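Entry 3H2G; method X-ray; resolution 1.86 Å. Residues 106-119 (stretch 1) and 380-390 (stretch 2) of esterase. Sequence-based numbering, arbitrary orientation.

Stretch 1 (106-119) DDPLVTRLASQGYV
Stretch 2 380-390: TKESCIVVVRD

Stretch 2 is helical throughout, from Thr380 to Asp390, and belongs to a longer helix. Stretch 1 enters through an extended Asp107 (phi/psi -152/135), forms a short helix from Pro108 that includes a wider pi-type turn at 109-114, and then makes a type I turn from Ala114 to Gly117. Gly117 adopts 102/7, where a CB would jam against the preceding carbonyl. The helices run nearly parallel, their axes 10.0 Å apart at closest and crossing at -17°. CA atoms pair Pro108 with Glu382 (6.0 Å), Arg112 with Val386 (6.7 Å) and Leu113 with Arg389 (7.7 Å); 566 Å² is buried in all.

Asp107 (chi1 t) caps the helix, its OD2 accepting from Leu109 N at 3.0 Å. Its OD1 makes a long salt bridge of 3.8 Å to NZ of the all-trans Lys381, and one water bridges these two atoms. Pro108 suits the first helical turn, where its N, which carries no hydrogen, is not called on as a donor; its CB lies 3.8 Å from Ile385 CD1. Buried Ile385 (m, t) also brings CG2 within 3.9 Å of Leu113 CG, filling the apolar center.

The CA-to-CB bond of Arg112 points toward stretch 2, and its side chain (m, m, t) sits among Glu382, Ile385, Val386 and Arg389. This long chain serves twice: Arg112 CD packs 3.7 Å from Val386 CG2, which also covers one guanidinium face, while Arg112 NE donates to Glu382 OE2 at 3.1 Å in a salt bridge. The extended chain of Glu382 (t, t) carries OE2 to this guanidinium; a second water links OE2 to Thr111 OG1.

Farther along, Arg389 (t, t, p) donates from NH1 to Arg112 O at 2.9 Å. Arg112 O receives no backbone bond within stretch 1, because Gln116 N turns to Leu113 O, so the Arg389 side chain supplies its donor here. NE of Arg389 holds Asp390 OD1 at 3.0 Å, balancing the buried charge, and Arg389 CG lies 4.2 Å from Tyr118 OH.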

# COMPACT_ATOMS: atom_id res chain seq x y z
N ASP A 106 17.80 4.39 5.74
CA ASP A 106 17.05 3.89 6.89
C ASP A 106 15.58 3.61 6.56
O ASP A 106 14.69 4.37 6.92
CB ASP A 106 17.16 4.88 8.05
CG ASP A 106 16.34 4.48 9.26
OD1 ASP A 106 16.16 3.26 9.49
OD2 ASP A 106 15.87 5.38 9.98
N ASP A 107 15.35 2.50 5.86
CA ASP A 107 14.01 2.08 5.46
C ASP A 107 14.07 0.56 5.34
O ASP A 107 15.01 0.01 4.77
CB ASP A 107 13.63 2.68 4.10
CG ASP A 107 12.18 2.41 3.74
OD1 ASP A 107 11.31 3.20 4.16
OD2 ASP A 107 11.91 1.41 3.04
N PRO A 108 13.06 -0.14 5.88
CA PRO A 108 13.08 -1.61 5.79
C PRO A 108 13.16 -2.19 4.38
O PRO A 108 13.63 -3.32 4.20
CB PRO A 108 11.80 -2.01 6.54
CG PRO A 108 10.89 -0.84 6.32
CD PRO A 108 11.82 0.34 6.50
N LEU A 109 12.71 -1.45 3.37
CA LEU A 109 12.80 -1.96 2.01
C LEU A 109 14.27 -2.13 1.65
O LEU A 109 14.65 -3.06 0.93
CB LEU A 109 12.13 -1.02 1.01
CG LEU A 109 10.61 -0.88 1.13
CD1 LEU A 109 10.11 -0.04 -0.04
CD2 LEU A 109 9.95 -2.25 1.12
N VAL A 110 15.11 -1.24 2.17
CA VAL A 110 16.54 -1.31 1.91
C VAL A 110 17.23 -2.31 2.84
O VAL A 110 17.92 -3.22 2.38
CB VAL A 110 17.22 0.07 2.14
CG1 VAL A 110 18.74 -0.08 2.10
CG2 VAL A 110 16.77 1.06 1.07
N THR A 111 17.02 -2.15 4.14
CA THR A 111 17.66 -2.99 5.14
C THR A 111 17.23 -4.45 5.26
O THR A 111 18.03 -5.30 5.63
CB THR A 111 17.55 -2.35 6.54
OG1 THR A 111 16.18 -2.36 6.97
CG2 THR A 111 18.04 -0.92 6.51
N ARG A 112 15.97 -4.75 4.93
CA ARG A 112 15.49 -6.12 5.07
C ARG A 112 15.30 -6.89 3.77
O ARG A 112 15.40 -8.11 3.76
CB ARG A 112 14.15 -6.12 5.81
CG ARG A 112 14.17 -5.42 7.15
CD ARG A 112 15.03 -6.16 8.15
NE ARG A 112 14.94 -5.55 9.47
CZ ARG A 112 15.42 -6.08 10.59
NH1 ARG A 112 16.03 -7.26 10.55
NH2 ARG A 112 15.27 -5.45 11.74
N LEU A 113 15.03 -6.18 2.68
CA LEU A 113 14.78 -6.85 1.40
C LEU A 113 15.87 -6.67 0.34
O LEU A 113 16.47 -7.66 -0.09
CB LEU A 113 13.42 -6.38 0.86
CG LEU A 113 12.23 -6.77 1.75
CD1 LEU A 113 10.97 -6.10 1.25
CD2 LEU A 113 12.07 -8.29 1.76
N ALA A 114 16.11 -5.44 -0.09
CA ALA A 114 17.13 -5.19 -1.11
C ALA A 114 18.50 -5.66 -0.64
O ALA A 114 19.30 -6.15 -1.44
CB ALA A 114 17.17 -3.70 -1.46
N SER A 115 18.77 -5.51 0.65
CA SER A 115 20.06 -5.91 1.22
C SER A 115 20.24 -7.42 1.21
O SER A 115 21.34 -7.91 1.45
CB SER A 115 20.18 -5.40 2.65
OG SER A 115 19.30 -6.11 3.50
N GLN A 116 19.16 -8.14 0.94
CA GLN A 116 19.20 -9.59 0.91
C GLN A 116 19.07 -10.15 -0.51
O GLN A 116 18.89 -11.36 -0.69
CB GLN A 116 18.10 -10.18 1.80
CG GLN A 116 18.29 -9.92 3.29
CD GLN A 116 19.64 -10.40 3.80
OE1 GLN A 116 20.18 -11.41 3.34
NE2 GLN A 116 20.19 -9.68 4.77
N GLY A 117 19.15 -9.28 -1.51
CA GLY A 117 19.09 -9.74 -2.89
C GLY A 117 17.78 -9.56 -3.62
O GLY A 117 17.63 -10.05 -4.74
N TYR A 118 16.82 -8.87 -3.01
CA TYR A 118 15.54 -8.63 -3.66
C TYR A 118 15.54 -7.32 -4.42
O TYR A 118 15.89 -6.28 -3.87
CB TYR A 118 14.40 -8.59 -2.63
CG TYR A 118 14.07 -9.92 -1.99
CD1 TYR A 118 14.81 -10.41 -0.92
CD2 TYR A 118 13.01 -10.69 -2.47
CE1 TYR A 118 14.50 -11.63 -0.33
CE2 TYR A 118 12.69 -11.92 -1.89
CZ TYR A 118 13.44 -12.38 -0.82
OH TYR A 118 13.14 -13.59 -0.24
N VAL A 119 15.17 -7.36 -5.70
CA VAL A 119 15.06 -6.13 -6.47
C VAL A 119 13.69 -5.62 -6.06
O VAL A 119 12.70 -6.35 -6.13
CB VAL A 119 15.09 -6.39 -7.99
CG1 VAL A 119 14.80 -5.11 -8.76
CG2 VAL A 119 16.46 -6.92 -8.40
N THR A 380 3.63 -3.14 12.44
CA THR A 380 3.58 -4.29 11.53
C THR A 380 4.39 -4.13 10.26
O THR A 380 4.72 -5.12 9.61
CB THR A 380 2.13 -4.65 11.13
OG1 THR A 380 1.59 -3.61 10.30
CG2 THR A 380 1.26 -4.83 12.36
N LYS A 381 4.71 -2.90 9.88
CA LYS A 381 5.47 -2.69 8.66
C LYS A 381 6.78 -3.46 8.64
O LYS A 381 6.98 -4.33 7.80
CB LYS A 381 5.75 -1.20 8.43
CG LYS A 381 6.39 -0.92 7.08
CD LYS A 381 6.77 0.54 6.94
CE LYS A 381 7.45 0.80 5.61
NZ LYS A 381 7.94 2.21 5.52
N GLU A 382 7.69 -3.16 9.57
CA GLU A 382 8.96 -3.88 9.57
C GLU A 382 8.85 -5.29 10.13
O GLU A 382 9.47 -6.21 9.60
CB GLU A 382 10.04 -3.11 10.34
CG GLU A 382 11.39 -3.83 10.30
CD GLU A 382 12.53 -3.00 10.84
OE1 GLU A 382 12.40 -2.46 11.95
OE2 GLU A 382 13.57 -2.91 10.15
N SER A 383 8.05 -5.48 11.18
CA SER A 383 7.90 -6.81 11.77
C SER A 383 7.39 -7.82 10.75
O SER A 383 7.91 -8.93 10.65
CB SER A 383 6.92 -6.75 12.95
OG SER A 383 7.47 -6.02 14.03
N CYS A 384 6.37 -7.42 9.99
CA CYS A 384 5.81 -8.30 8.97
C CYS A 384 6.73 -8.48 7.78
O CYS A 384 6.79 -9.56 7.19
CB CYS A 384 4.46 -7.77 8.51
SG CYS A 384 3.06 -8.31 9.54
N ILE A 385 7.44 -7.42 7.39
CA ILE A 385 8.37 -7.54 6.26
C ILE A 385 9.35 -8.66 6.60
O ILE A 385 9.63 -9.53 5.77
CB ILE A 385 9.14 -6.23 6.01
CG1 ILE A 385 8.24 -5.23 5.28
CG2 ILE A 385 10.40 -6.50 5.18
CD1 ILE A 385 8.86 -3.85 5.10
N VAL A 386 9.86 -8.64 7.83
CA VAL A 386 10.82 -9.66 8.26
C VAL A 386 10.18 -11.04 8.28
O VAL A 386 10.75 -11.99 7.74
CB VAL A 386 11.37 -9.33 9.67
CG1 VAL A 386 12.19 -10.50 10.20
CG2 VAL A 386 12.22 -8.07 9.60
N VAL A 387 8.99 -11.15 8.86
CA VAL A 387 8.30 -12.44 8.95
C VAL A 387 7.92 -13.05 7.60
O VAL A 387 8.17 -14.24 7.38
CB VAL A 387 7.02 -12.31 9.81
CG1 VAL A 387 6.16 -13.56 9.68
CG2 VAL A 387 7.41 -12.09 11.27
N VAL A 388 7.33 -12.26 6.71
CA VAL A 388 6.94 -12.80 5.41
C VAL A 388 8.15 -13.16 4.55
O VAL A 388 8.12 -14.12 3.79
CB VAL A 388 6.02 -11.82 4.64
CG1 VAL A 388 4.76 -11.55 5.46
CG2 VAL A 388 6.76 -10.52 4.34
N ARG A 389 9.23 -12.39 4.68
CA ARG A 389 10.45 -12.69 3.93
C ARG A 389 10.96 -14.06 4.38
O ARG A 389 11.25 -14.93 3.56
CB ARG A 389 11.52 -11.64 4.22
CG ARG A 389 12.87 -11.91 3.55
CD ARG A 389 13.98 -11.09 4.20
NE ARG A 389 14.22 -11.52 5.58
CZ ARG A 389 14.97 -10.86 6.46
NH1 ARG A 389 15.57 -9.72 6.11
NH2 ARG A 389 15.13 -11.34 7.68
N ASP A 390 11.08 -14.23 5.70
CA ASP A 390 11.57 -15.49 6.26
C ASP A 390 10.67 -16.70 6.01
O ASP A 390 11.16 -17.78 5.67
CB ASP A 390 11.77 -15.36 7.78
CG ASP A 390 12.83 -14.35 8.15
OD1 ASP A 390 13.58 -13.88 7.26
OD2 ASP A 390 12.93 -14.03 9.36
O HOH W 1 9.00 1.75 3.16
O HOH W 2 15.42 -0.98 9.22